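Local coordinates for protein p-nitrophenyl phosphatase (Pho2) (Archaeoglobus fulgidus, PDB 3QGM) that binds calcium or magnesium at a cluster of acidic residues and probably acts as a phosphatase of the haloacid dehalogenase (HAD) superfamily, at residues Asn90-Thr96 and Ala118-Gly124; Phe83-Glu87 and Ile145-Ala149. The contacts are given in a common frame with arbitrary orientation. Residue numbers count along the deposited sequence, not the author numbering.

Interaction 1 of 2, residues Asn90-Thr96 and Ala118-Gly124; sequences NAKVFTT and AEYLVVG
Adjacent parallel strands in an alpha/beta sheet are stitched by staggered backbone hydrogen bonds, as 92-95 and 120-123 illustrate. The extended chains, at 33°, pair Val93 with Tyr120, Phe94 with Leu121 and Thr95 with Val122 (CA-CA 4.7, 5.2 and 4.5 Å). Phe94, most covered, donates N to Tyr120 O (2.9 Å) and accepts Val122 N at its O (2.8 Å); its t side chain sets CB 3.6 Å from Ala118 CB and CD2 3.8 Å from Leu121 CD1. At the C-terminal end Thr96 N reaches Val122 O (3.1 Å), and the p rotamer of Thr96 lets OG1 donate to Gly124 O (2.9 Å). At the other end Lys92 O accepts Glu119 N (2.8 Å) and Tyr120 N (3.1 Å), while Lys92 N donates to Glu119 OE2 (2.8 Å), whose OE1 is salt-bridged to Lys88. Helix 131-143 covers the face bearing Phe94 and Leu121; on the face of Val93, Thr95, Tyr120 and Val122 lie helices 99-107 and 76-87; strands 111-112 and 146-149 flank the pair.

Interaction 2 of 2, residues Phe83-Glu87 and Ile145-Ala149; sequences FIARE and IRYIA
Apolar side chains fill the gap where a helix lies over a sheet, and between Phe83-Glu87 and Ile145-Ala149 a Glu87-Arg146 pair adds charge. The last turn of helix 76-87, closed by a 3.3 Å hydrogen bond from Glu87 N to Phe83 O, runs at 150° to strand 146-149, the axes 11.4 Å apart at closest, with Ile84 and Ile148 the nearest CA pair (8.5 Å). Ile84, m then t, brings CD1 to 4.0 Å from Ile148 CG1, and the t rotamer of Phe83 puts CE2 4.1 Å from Ile148 CD1. This sheet is separate from the one at the metal site, consistent with the C2-type cap of HAD phosphatases; alternate residues Arg146 and Ile148 face the helix, whereas Tyr147 turns to helix 167-177. In a two-pronged salt bridge, Arg146 (chi1 t) donates NE to OE1 (2.8 Å) and NH2 to OE2 (2.7 Å) of Glu87 (chi1 -127°, between wells), so each carboxylate oxygen has a guanidinium partner; OE1 is also hydrogen-bonded to Tyr120 OH, its strongest partner. Arg146 NH2 also approaches the ring edge of Phe83, 4.1 Å from CZ. On the strand's backbone, Arg146 and Ile148 hydrogen-bond to Leu121, and Tyr147 N donates to Asp182 OD2.

Both contacts involve the sheet containing strands 92-95, 120-123 and 146-149, their centres about 7 Å apart, but they act in different directions. Interaction 1 works within the sheet plane and pairs two strands, so backbone hydrogen bonds dominate, and it is mostly buried; interaction 2 spans the gap from sheet to helix, is only partly buried and relies on side chains alone. Strands 120-123 and 146-149 are neighbours, joined by Val123 N to Ile148 O at 2.8 Å. Tyr120 ties the two together, its OH 2.4 Å from Glu87 OE1, a probable hydrogen bond. Since helix 76-87 leads into strand 92-95, one run of chain supplies a segment to each contact, packing first over the sheet and then entering it.

Interaction 1 of 2, residues Asn90-Thr96 and Ala118-Gly124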
# COMPACT_ATOMS: atom_id res chain seq x y z
N ASN A 90 5.74 26.84 -12.79
CA ASN A 90 4.55 26.40 -13.53
C ASN A 90 4.60 24.95 -13.93
O ASN A 90 4.03 24.59 -14.95
CB ASN A 90 4.32 27.27 -14.77
CG ASN A 90 4.52 28.73 -14.49
OD1 ASN A 90 5.31 29.39 -15.17
ND2 ASN A 90 3.81 29.27 -13.48
N ALA A 91 5.24 24.11 -13.15
CA ALA A 91 5.26 22.68 -13.48
C ALA A 91 3.83 22.10 -13.53
O ALA A 91 2.94 22.58 -12.81
CB ALA A 91 6.13 21.89 -12.49
N LYS A 92 3.65 21.12 -14.40
CA LYS A 92 2.39 20.39 -14.55
C LYS A 92 2.43 19.22 -13.54
O LYS A 92 3.36 18.40 -13.56
CB LYS A 92 2.22 19.83 -15.97
CG LYS A 92 2.10 20.84 -17.12
CD LYS A 92 1.89 20.03 -18.45
CE LYS A 92 1.90 20.88 -19.68
NZ LYS A 92 2.97 21.89 -19.53
N VAL A 93 1.45 19.19 -12.66
CA VAL A 93 1.38 18.27 -11.56
C VAL A 93 0.06 17.49 -11.55
O VAL A 93 -1.00 18.00 -11.95
CB VAL A 93 1.56 19.02 -10.19
CG1 VAL A 93 2.81 19.87 -10.18
CG2 VAL A 93 0.36 19.91 -9.86
N PHE A 94 0.16 16.23 -11.11
CA PHE A 94 -0.98 15.38 -10.78
C PHE A 94 -0.79 14.98 -9.32
O PHE A 94 0.32 14.61 -8.88
CB PHE A 94 -1.03 14.15 -11.68
CG PHE A 94 -2.00 13.11 -11.19
CD1 PHE A 94 -3.34 13.22 -11.46
CD2 PHE A 94 -1.56 12.08 -10.40
CE1 PHE A 94 -4.23 12.28 -10.99
CE2 PHE A 94 -2.44 11.15 -9.90
CZ PHE A 94 -3.79 11.26 -10.20
N THR A 95 -1.85 15.14 -8.55
CA THR A 95 -1.85 14.82 -7.13
C THR A 95 -2.94 13.82 -6.71
O THR A 95 -4.02 13.79 -7.31
CB THR A 95 -1.96 16.07 -6.29
OG1 THR A 95 -1.77 15.72 -4.94
CG2 THR A 95 -3.37 16.75 -6.50
N THR A 96 -2.64 13.00 -5.70
CA THR A 96 -3.60 12.09 -5.09
C THR A 96 -4.34 12.80 -3.94
O THR A 96 -5.24 12.24 -3.33
CB THR A 96 -2.93 10.84 -4.49
OG1 THR A 96 -1.99 11.22 -3.49
CG2 THR A 96 -2.21 10.02 -5.56
N ALA A 118 1.22 14.88 -16.49
CA ALA A 118 2.01 15.44 -15.40
C ALA A 118 3.50 15.29 -15.59
O ALA A 118 3.95 14.26 -16.07
CB ALA A 118 1.61 14.76 -14.07
N GLU A 119 4.27 16.30 -15.18
CA GLU A 119 5.70 16.16 -14.95
C GLU A 119 6.02 15.76 -13.51
O GLU A 119 7.10 15.27 -13.24
CB GLU A 119 6.45 17.46 -15.22
CG GLU A 119 5.84 18.36 -16.28
CD GLU A 119 6.41 19.77 -16.19
OE1 GLU A 119 7.65 19.85 -15.94
OE2 GLU A 119 5.65 20.76 -16.32
N TYR A 120 5.10 16.03 -12.57
CA TYR A 120 5.29 15.65 -11.18
C TYR A 120 4.09 14.85 -10.68
O TYR A 120 2.92 15.22 -10.94
CB TYR A 120 5.43 16.88 -10.28
CG TYR A 120 6.77 17.62 -10.33
CD1 TYR A 120 7.12 18.41 -11.43
CD2 TYR A 120 7.71 17.50 -9.28
CE1 TYR A 120 8.37 19.07 -11.48
CE2 TYR A 120 8.96 18.15 -9.33
CZ TYR A 120 9.26 18.94 -10.43
OH TYR A 120 10.44 19.60 -10.46
N LEU A 121 4.40 13.79 -9.94
CA LEU A 121 3.44 13.10 -9.13
C LEU A 121 3.58 13.60 -7.70
O LEU A 121 4.65 13.51 -7.12
CB LEU A 121 3.69 11.55 -9.22
CG LEU A 121 2.95 10.64 -8.23
CD1 LEU A 121 1.41 10.83 -8.35
CD2 LEU A 121 3.44 9.11 -8.40
N VAL A 122 2.49 14.10 -7.13
CA VAL A 122 2.45 14.65 -5.79
C VAL A 122 1.49 13.81 -4.93
O VAL A 122 0.30 13.73 -5.19
CB VAL A 122 2.01 16.14 -5.83
CG1 VAL A 122 2.09 16.78 -4.47
CG2 VAL A 122 2.89 16.89 -6.83
N VAL A 123 2.06 13.10 -3.97
CA VAL A 123 1.29 12.15 -3.20
C VAL A 123 1.00 12.80 -1.88
O VAL A 123 1.90 13.20 -1.19
CB VAL A 123 2.09 10.84 -3.03
CG1 VAL A 123 1.58 10.08 -1.84
CG2 VAL A 123 2.03 9.98 -4.32
N GLY A 124 -0.26 12.99 -1.57
CA GLY A 124 -0.71 13.40 -0.25
C GLY A 124 -1.92 12.51 0.11
O GLY A 124 -2.57 11.94 -0.78
O HOH W 1 5.49 23.12 -17.16

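Interaction 2 of 2, residues Phe83-Glu87 and Ile145-Ala149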
# COMPACT_ATOMS: atom_id res chain seq x y z
N PHE A 83 8.40 23.91 -2.91
CA PHE A 83 9.52 23.08 -3.34
C PHE A 83 9.44 22.79 -4.87
O PHE A 83 10.40 22.92 -5.59
CB PHE A 83 9.57 21.77 -2.51
CG PHE A 83 10.69 20.86 -2.91
CD1 PHE A 83 11.91 20.91 -2.25
CD2 PHE A 83 10.55 20.00 -3.99
CE1 PHE A 83 12.99 20.10 -2.68
CE2 PHE A 83 11.59 19.18 -4.41
CZ PHE A 83 12.82 19.24 -3.76
N ILE A 84 8.29 22.39 -5.36
CA ILE A 84 8.16 22.09 -6.76
C ILE A 84 8.33 23.33 -7.65
O ILE A 84 9.01 23.29 -8.69
CB ILE A 84 6.83 21.38 -7.03
CG1 ILE A 84 6.82 20.07 -6.21
CG2 ILE A 84 6.67 21.13 -8.51
CD1 ILE A 84 5.54 19.19 -6.29
N ALA A 85 7.65 24.39 -7.25
CA ALA A 85 7.58 25.63 -8.01
C ALA A 85 8.98 26.24 -8.19
O ALA A 85 9.32 26.79 -9.27
CB ALA A 85 6.68 26.58 -7.26
N ARG A 86 9.79 26.17 -7.13
CA ARG A 86 11.18 26.63 -7.19
C ARG A 86 11.99 25.80 -8.16
O ARG A 86 12.78 26.32 -8.93
CB ARG A 86 11.82 26.54 -5.83
CG ARG A 86 11.33 27.60 -4.96
CD ARG A 86 11.83 27.41 -3.61
NE ARG A 86 11.08 28.21 -2.66
CZ ARG A 86 11.17 28.05 -1.35
NH1 ARG A 86 11.95 27.10 -0.85
NH2 ARG A 86 10.47 28.84 -0.55
N GLU A 87 11.78 24.50 -8.10
CA GLU A 87 12.44 23.59 -9.00
C GLU A 87 12.01 23.80 -10.45
O GLU A 87 12.82 23.68 -11.35
CB GLU A 87 12.07 22.14 -8.60
CG GLU A 87 13.22 21.29 -8.40
CD GLU A 87 12.84 19.89 -7.99
OE1 GLU A 87 11.90 19.29 -8.55
OE2 GLU A 87 13.55 19.39 -7.12
N ILE A 145 7.93 9.71 -13.85
CA ILE A 145 7.97 11.12 -13.51
C ILE A 145 8.40 11.35 -12.07
O ILE A 145 8.36 10.48 -11.22
CB ILE A 145 6.63 11.85 -13.86
CG1 ILE A 145 5.46 11.42 -12.96
CG2 ILE A 145 6.26 11.55 -15.35
CD1 ILE A 145 4.13 12.19 -13.25
N ARG A 146 8.90 12.55 -11.83
CA ARG A 146 9.44 12.93 -10.55
C ARG A 146 8.31 12.83 -9.52
O ARG A 146 7.20 13.24 -9.78
CB ARG A 146 9.96 14.38 -10.65
CG ARG A 146 10.52 14.97 -9.37
CD ARG A 146 11.77 15.82 -9.75
NE ARG A 146 12.38 16.50 -8.62
CZ ARG A 146 13.32 15.97 -7.83
NH1 ARG A 146 13.78 14.74 -8.04
NH2 ARG A 146 13.81 16.69 -6.82
N TYR A 147 8.64 12.33 -8.35
CA TYR A 147 7.66 11.84 -7.42
C TYR A 147 7.95 12.46 -6.05
O TYR A 147 8.95 12.17 -5.42
CB TYR A 147 7.72 10.29 -7.47
CG TYR A 147 7.01 9.51 -6.39
CD1 TYR A 147 6.04 10.08 -5.56
CD2 TYR A 147 7.29 8.16 -6.24
CE1 TYR A 147 5.40 9.32 -4.58
CE2 TYR A 147 6.67 7.39 -5.26
CZ TYR A 147 5.72 7.96 -4.44
OH TYR A 147 5.15 7.19 -3.46
N ILE A 148 7.04 13.33 -5.63
CA ILE A 148 7.15 13.99 -4.36
C ILE A 148 6.02 13.56 -3.42
O ILE A 148 4.85 13.47 -3.81
CB ILE A 148 7.03 15.52 -4.52
CG1 ILE A 148 7.82 15.98 -5.75
CG2 ILE A 148 7.57 16.19 -3.24
CD1 ILE A 148 9.31 15.92 -5.55
N ALA A 149 6.36 13.37 -2.17
CA ALA A 149 5.33 13.11 -1.15
C ALA A 149 5.36 14.23 -0.11
O ALA A 149 6.41 14.74 0.27
CB ALA A 149 5.53 11.75 -0.50